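Local coordinates for SusD/RagB family nutrient-binding outer membrane lipoprotein (Bacteroides vulgatus, PDB 4F7A) that probably binds glycans, perhaps mucin O-glycans, at the outer membrane as a SusD-like lipoprotein of a nutrient uptake system, at residues 125-130 and 432-437; 32-37 and 47-52. All coordinates share one frame; numbering follows the deposited sequence.

Contact 1: 125-130 and 432-437; sequences MHRITD and WPEGME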
loop_
_atom_site.group_PDB
_atom_site.type_symbol
_atom_site.label_atom_id
_atom_site.label_comp_id
_atom_site.label_asym_id
_atom_site.label_seq_id
_atom_site.Cartn_x
_atom_site.Cartn_y
_atom_site.Cartn_z
HETATM N N MSE A 125 -1.848 2.558 10.715
HETATM C CA MSE A 125 -0.562 2.308 11.333
HETATM C C MSE A 125 0.169 1.077 10.789
HETATM O O MSE A 125 1.377 0.990 10.916
HETATM C CB MSE A 125 -0.708 2.224 12.853
HETATM C CG MSE A 125 -1.274 3.507 13.471
HETATM SE SE MSE A 125 -0.392 5.116 12.898
HETATM C CE MSE A 125 1.244 4.884 13.900
ATOM N N HIS A 126 -0.532 0.132 10.176
ATOM C CA HIS A 126 0.188 -0.992 9.560
ATOM C C HIS A 126 1.014 -0.443 8.402
ATOM O O HIS A 126 2.101 -0.938 8.146
ATOM C CB HIS A 126 -0.747 -2.155 9.151
ATOM C CG HIS A 126 -1.372 -1.999 7.797
ATOM N ND1 HIS A 126 -2.442 -1.169 7.572
ATOM C CD2 HIS A 126 -1.048 -2.532 6.598
ATOM C CE1 HIS A 126 -2.771 -1.215 6.291
ATOM N NE2 HIS A 126 -1.934 -2.029 5.675
ATOM N N ARG A 127 0.522 0.615 7.738
ATOM C CA ARG A 127 1.295 1.283 6.681
ATOM C C ARG A 127 2.620 1.905 7.192
ATOM O O ARG A 127 3.612 1.937 6.463
ATOM C CB ARG A 127 0.442 2.362 6.014
ATOM C CG ARG A 127 -0.673 1.805 5.137
ATOM C CD ARG A 127 -1.802 2.818 4.906
ATOM N NE ARG A 127 -1.399 4.126 4.380
ATOM C CZ ARG A 127 -1.211 4.422 3.084
ATOM N NH1 ARG A 127 -1.318 3.510 2.131
ATOM N NH2 ARG A 127 -0.906 5.666 2.733
ATOM N N ILE A 128 2.621 2.356 8.446
ATOM C CA ILE A 128 3.814 2.946 9.069
ATOM C C ILE A 128 4.820 1.874 9.512
ATOM O O ILE A 128 6.004 1.995 9.217
ATOM C CB ILE A 128 3.420 3.879 10.261
ATOM C CG1 ILE A 128 2.422 4.959 9.784
ATOM C CG2 ILE A 128 4.659 4.495 10.918
ATOM C CD1 ILE A 128 2.926 5.828 8.603
ATOM N N THR A 129 4.372 0.826 10.207
ATOM C CA THR A 129 5.302 -0.239 10.556
ATOM C C THR A 129 5.840 -0.884 9.300
ATOM O O THR A 129 7.000 -1.261 9.272
ATOM C CB THR A 129 4.749 -1.331 11.532
ATOM O OG1 THR A 129 5.794 -2.295 11.780
ATOM C CG2 THR A 129 3.546 -2.043 10.949
ATOM N N ASP A 130 5.026 -1.009 8.264
ATOM C CA ASP A 130 5.525 -1.630 7.020
ATOM C C ASP A 130 6.594 -0.759 6.305
ATOM O O ASP A 130 7.357 -1.256 5.468
ATOM C CB ASP A 130 4.366 -1.960 6.065
ATOM C CG ASP A 130 3.499 -3.106 6.552
ATOM O OD1 ASP A 130 3.859 -3.801 7.553
ATOM O OD2 ASP A 130 2.424 -3.294 5.938
ATOM N N TRP A 432 -2.906 -0.948 -7.882
ATOM C CA TRP A 432 -2.583 0.351 -8.465
ATOM C C TRP A 432 -3.748 1.320 -8.229
ATOM O O TRP A 432 -4.912 0.923 -8.378
ATOM C CB TRP A 432 -2.338 0.172 -9.972
ATOM C CG TRP A 432 -1.853 1.395 -10.697
ATOM C CD1 TRP A 432 -0.556 1.726 -10.957
ATOM C CD2 TRP A 432 -2.647 2.466 -11.211
ATOM N NE1 TRP A 432 -0.495 2.920 -11.604
ATOM C CE2 TRP A 432 -1.770 3.391 -11.787
ATOM C CE3 TRP A 432 -4.029 2.716 -11.276
ATOM C CZ2 TRP A 432 -2.219 4.556 -12.420
ATOM C CZ3 TRP A 432 -4.455 3.871 -11.883
ATOM C CH2 TRP A 432 -3.557 4.773 -12.448
ATOM N N PRO A 433 -3.451 2.593 -7.883
ATOM C CA PRO A 433 -2.144 3.271 -7.799
ATOM C C PRO A 433 -1.500 3.322 -6.410
ATOM O O PRO A 433 -0.571 4.123 -6.183
ATOM C CB PRO A 433 -2.493 4.675 -8.231
ATOM C CG PRO A 433 -3.888 4.874 -7.600
ATOM C CD PRO A 433 -4.559 3.544 -7.689
ATOM N N GLU A 434 -1.955 2.461 -5.512
ATOM C CA GLU A 434 -1.606 2.578 -4.088
ATOM C C GLU A 434 -0.263 1.910 -3.825
ATOM O O GLU A 434 -0.184 0.699 -3.606
ATOM C CB GLU A 434 -2.710 1.977 -3.201
ATOM C CG GLU A 434 -2.763 2.594 -1.788
ATOM C CD GLU A 434 -1.521 2.261 -0.998
ATOM O OE1 GLU A 434 -1.429 1.086 -0.587
ATOM O OE2 GLU A 434 -0.643 3.158 -0.803
ATOM N N GLY A 435 0.778 2.731 -3.794
ATOM C CA GLY A 435 2.151 2.256 -3.767
ATOM C C GLY A 435 2.599 1.588 -2.478
ATOM O O GLY A 435 3.528 0.778 -2.499
HETATM N N MSE A 436 1.990 1.925 -1.348
HETATM C CA MSE A 436 2.411 1.303 -0.072
HETATM C C MSE A 436 2.134 -0.193 -0.030
HETATM O O MSE A 436 3.037 -0.964 0.260
HETATM C CB MSE A 436 1.816 1.967 1.157
HETATM C CG MSE A 436 2.161 3.417 1.277
HETATM SE SE MSE A 436 2.333 3.927 3.156
HETATM C CE MSE A 436 2.834 5.762 2.833
ATOM N N GLU A 437 0.910 -0.617 -0.318
ATOM C CA GLU A 437 0.662 -2.064 -0.320
ATOM C C GLU A 437 1.553 -2.766 -1.343
ATOM O O GLU A 437 2.115 -3.846 -1.065
ATOM C CB GLU A 437 -0.808 -2.382 -0.556
ATOM C CG GLU A 437 -1.139 -3.882 -0.392
ATOM C CD GLU A 437 -0.747 -4.482 0.960
ATOM O OE1 GLU A 437 -0.573 -3.735 1.952
ATOM O OE2 GLU A 437 -0.591 -5.730 1.040
HETATM O O HOH W 1 -0.669 -1.472 3.143
HETATM O O HOH W 2 -1.804 0.675 1.961
#
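Arg127, on helix 111-132, and Met436, in the first turn of helix 435-445, bring the two backbones nearest, with Arg127 CA and Met436 CA 6.8 Å apart. Arg127 and Met436 make up the larger part of the contact. The arginine chain bends at chi3 (54°), which turns the guanidinium across the side chain of Met436 at about a right angle. Met436 is a selenomethionine, and its selenium lies over the centre of one guanidinium face, with Met436 SE 3.6 Å from Arg127 CZ. At the guanidinium edge, Arg127 NH1 forms a salt bridge with Glu434 OE2 at 3.0 Å. The hydrogen bond in it is weak, and the guanidinium and carboxylate planes stand 65° apart. A water reinforces the pair: it accepts from Arg127 NH1 and donates to Glu434 OE1. Arg127 NH2 bonds to Ile32 O of the N-terminal loop. Glu434 is also the N-cap of helix 435-445. Its OE1 accepts from Glu437 N at 2.9 Å, on the syn side but tilted out of the carboxylate plane. Its OE2 accepts from Met436 N, which approaches from above that plane. One buried carboxylate therefore serves the helix start and the arginine together, and both charges probably stabilise each other. A second water joins the helices beside this pair. It lies 2.9 Å from His126 NE2 and donates to Glu437 OE1 at 2.6 Å. The imidazole is fixed at its other nitrogen, since His126 ND1 bonds to Val122 O. Glu437 OE1 also meets Arg210 in a salt bridge. The contact is buried close to the centre of the chain. His126 packs against Leu203 and Leu207 of helix 193-210, while Met125 reaches Phe94 of helix 84-104 and Phe158 of helix 151-174.

Contact 2: 32-37 and 47-52; sequences IYFNYD and QTFQNL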
loop_
_atom_site.group_PDB
_atom_site.type_symbol
_atom_site.label_atom_id
_atom_site.label_comp_id
_atom_site.label_asym_id
_atom_site.label_seq_id
_atom_site.Cartn_x
_atom_site.Cartn_y
_atom_site.Cartn_z
ATOM N N ILE A 32 -4.956 8.922 6.045
ATOM C CA ILE A 32 -4.371 7.602 5.685
ATOM C C ILE A 32 -3.543 7.722 4.376
ATOM O O ILE A 32 -2.324 7.609 4.419
ATOM C CB ILE A 32 -5.455 6.506 5.581
ATOM C CG1 ILE A 32 -6.159 6.318 6.932
ATOM C CG2 ILE A 32 -4.838 5.166 5.055
ATOM C CD1 ILE A 32 -7.529 5.568 6.837
ATOM N N TYR A 33 -4.223 7.912 3.232
ATOM C CA TYR A 33 -3.599 8.353 1.945
ATOM C C TYR A 33 -3.588 9.861 2.060
ATOM O O TYR A 33 -4.529 10.575 1.629
ATOM C CB TYR A 33 -4.451 7.908 0.782
ATOM C CG TYR A 33 -3.847 7.922 -0.623
ATOM C CD1 TYR A 33 -2.935 6.943 -1.040
ATOM C CD2 TYR A 33 -4.283 8.833 -1.562
ATOM C CE1 TYR A 33 -2.457 6.915 -2.342
ATOM C CE2 TYR A 33 -3.819 8.804 -2.857
ATOM C CZ TYR A 33 -2.912 7.843 -3.243
ATOM O OH TYR A 33 -2.480 7.832 -4.543
ATOM N N PHE A 34 -2.540 10.311 2.731
ATOM C CA PHE A 34 -2.568 11.546 3.496
ATOM C C PHE A 34 -2.865 12.741 2.624
ATOM O O PHE A 34 -2.133 13.022 1.685
ATOM C CB PHE A 34 -1.220 11.743 4.193
ATOM C CG PHE A 34 -1.185 12.921 5.118
ATOM C CD1 PHE A 34 -0.929 14.191 4.628
ATOM C CD2 PHE A 34 -1.394 12.761 6.477
ATOM C CE1 PHE A 34 -0.897 15.281 5.464
ATOM C CE2 PHE A 34 -1.364 13.859 7.329
ATOM C CZ PHE A 34 -1.110 15.112 6.827
ATOM N N ASN A 35 -3.947 13.447 2.931
ATOM C CA ASN A 35 -4.157 14.766 2.327
ATOM C C ASN A 35 -4.963 15.657 3.248
ATOM O O ASN A 35 -5.895 16.364 2.834
ATOM C CB ASN A 35 -4.766 14.651 0.939
ATOM C CG ASN A 35 -4.335 15.786 0.018
ATOM O OD1 ASN A 35 -3.247 16.367 0.191
ATOM N ND2 ASN A 35 -5.166 16.096 -0.980
ATOM N N TYR A 36 -4.563 15.626 4.511
ATOM C CA TYR A 36 -5.174 16.402 5.558
ATOM C C TYR A 36 -4.488 17.752 5.670
ATOM O O TYR A 36 -3.261 17.828 5.811
ATOM C CB TYR A 36 -5.062 15.648 6.894
ATOM C CG TYR A 36 -5.429 16.498 8.097
ATOM C CD1 TYR A 36 -6.745 16.878 8.324
ATOM C CD2 TYR A 36 -4.459 16.951 8.970
ATOM C CE1 TYR A 36 -7.089 17.689 9.411
ATOM C CE2 TYR A 36 -4.789 17.754 10.056
ATOM C CZ TYR A 36 -6.101 18.108 10.269
ATOM O OH TYR A 36 -6.413 18.898 11.330
ATOM N N ASP A 37 -5.284 18.819 5.615
ATOM C CA ASP A 37 -4.775 20.187 5.673
ATOM C C ASP A 37 -4.784 20.678 7.126
ATOM O O ASP A 37 -5.852 20.993 7.662
ATOM C CB ASP A 37 -5.654 21.103 4.816
ATOM C CG ASP A 37 -5.067 22.507 4.625
ATOM O OD1 ASP A 37 -4.135 22.925 5.354
ATOM O OD2 ASP A 37 -5.547 23.203 3.705
ATOM N N GLN A 47 3.247 14.356 -1.216
ATOM C CA GLN A 47 4.283 14.079 -2.192
ATOM C C GLN A 47 5.494 13.411 -1.542
ATOM O O GLN A 47 6.047 12.471 -2.107
ATOM C CB GLN A 47 4.697 15.329 -2.966
ATOM C CG GLN A 47 5.777 15.041 -4.049
ATOM C CD GLN A 47 6.299 16.316 -4.717
ATOM O OE1 GLN A 47 6.436 17.345 -4.063
ATOM N NE2 GLN A 47 6.620 16.236 -6.007
ATOM N N THR A 48 5.889 13.871 -0.352
ATOM C CA THR A 48 6.993 13.212 0.405
ATOM C C THR A 48 6.548 12.084 1.328
ATOM O O THR A 48 7.326 11.176 1.616
ATOM C CB THR A 48 7.842 14.244 1.209
ATOM O OG1 THR A 48 7.054 14.799 2.271
ATOM C CG2 THR A 48 8.347 15.386 0.292
ATOM N N PHE A 49 5.308 12.133 1.807
ATOM C CA PHE A 49 4.696 11.029 2.581
ATOM C C PHE A 49 4.849 9.714 1.821
ATOM O O PHE A 49 5.410 8.736 2.327
ATOM C CB PHE A 49 3.196 11.346 2.815
ATOM C CG PHE A 49 2.495 10.457 3.845
ATOM C CD1 PHE A 49 2.121 9.165 3.549
ATOM C CD2 PHE A 49 2.145 10.961 5.086
ATOM C CE1 PHE A 49 1.456 8.381 4.501
ATOM C CE2 PHE A 49 1.475 10.200 6.018
ATOM C CZ PHE A 49 1.145 8.906 5.736
ATOM N N GLN A 50 4.421 9.735 0.568
ATOM C CA GLN A 50 4.349 8.530 -0.222
ATOM C C GLN A 50 4.886 8.603 -1.651
ATOM O O GLN A 50 5.472 7.624 -2.130
ATOM C CB GLN A 50 2.877 8.100 -0.200
ATOM C CG GLN A 50 2.425 7.189 -1.236
ATOM C CD GLN A 50 1.139 6.447 -0.864
ATOM O OE1 GLN A 50 0.449 6.737 0.143
ATOM N NE2 GLN A 50 0.808 5.505 -1.697
ATOM N N ASN A 51 4.645 9.696 -2.375
ATOM C CA ASN A 51 4.896 9.663 -3.817
ATOM C C ASN A 51 6.369 9.542 -4.175
ATOM O O ASN A 51 6.728 8.800 -5.103
ATOM C CB ASN A 51 4.282 10.861 -4.543
ATOM C CG ASN A 51 4.167 10.633 -6.034
ATOM O OD1 ASN A 51 4.670 11.432 -6.819
ATOM N ND2 ASN A 51 3.494 9.518 -6.446
ATOM N N LEU A 52 7.224 10.237 -3.429
ATOM C CA LEU A 52 8.665 10.152 -3.674
ATOM C C LEU A 52 9.374 9.004 -2.931
ATOM O O LEU A 52 10.604 8.873 -3.006
ATOM C CB LEU A 52 9.338 11.470 -3.366
ATOM C CG LEU A 52 9.051 12.628 -4.310
ATOM C CD1 LEU A 52 9.512 13.929 -3.662
ATOM C CD2 LEU A 52 9.722 12.440 -5.690
#
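Phe34 and Phe49 join a loop to a helix in the N-terminal part of this SusD-like fold. The loop follows helix 15-30 and has an inverse gamma turn centred on Tyr33. The partner is the end of helix 44-51, where a wider pi-type turn is closed by the bond from Leu52 N to Gln47 O. Phe34 sends its CB toward the helix, but its ring leads away. With CG anti to the backbone N (chi1 -174°), the ring slides past its neighbour. The two ring planes are near parallel, yet they are slid apart and the rings barely overlap. The methylene does the closer work. Phe34 CB sits over one face of the Phe49 ring, 3.7 Å from its centroid, in a CH-pi contact. Phe49 CE1 also comes within 3.9 Å of the backbone Ile32 O. The Phe49 ring further touches Tyr88 and Thr89 of helix 84-104, and Phe34 touches Ile93 of the same helix. Tyr33 starts away from the helix at CB, but its ring swings back to Gln50. The Gln50 chain runs extended beyond CG (chi2 160°), which carries its amide up to the tyrosine ring. Amide and ring planes are nearly perpendicular, at 82°. The oxygen and nitrogen lie along the same ring bond, with Gln50 OE1 3.6 Å from Tyr33 CD1. The amide has partners outside the two segments: Gln50 NE2 bonds to Asp55 OD1 and to Glu434 OE2. Pro251 and Leu252 of helix 251-257 also pack on Tyr33. Next to the oxygen contact, Gln50 NE2 approaches Tyr33 CE1 to 3.6 Å.

Contact 2 closes along the chain before contact 1 opens, so the two are in series. Their centres are about 11 Å apart, and they touch directly. Arg127 links contact 1 to the loop of contact 2 through Ile32, and Gln50 and Glu434 join them too. The methyl of Met436 also packs on the Phe49 ring. Helix 84-104 borders both contacts. Helix 111-132, which supplies residues 125-130, also touches Ile32 and Phe49. The two contacts thus form one continuous buried region, joining the early loop and helix 44-51 to the late helix 435-445.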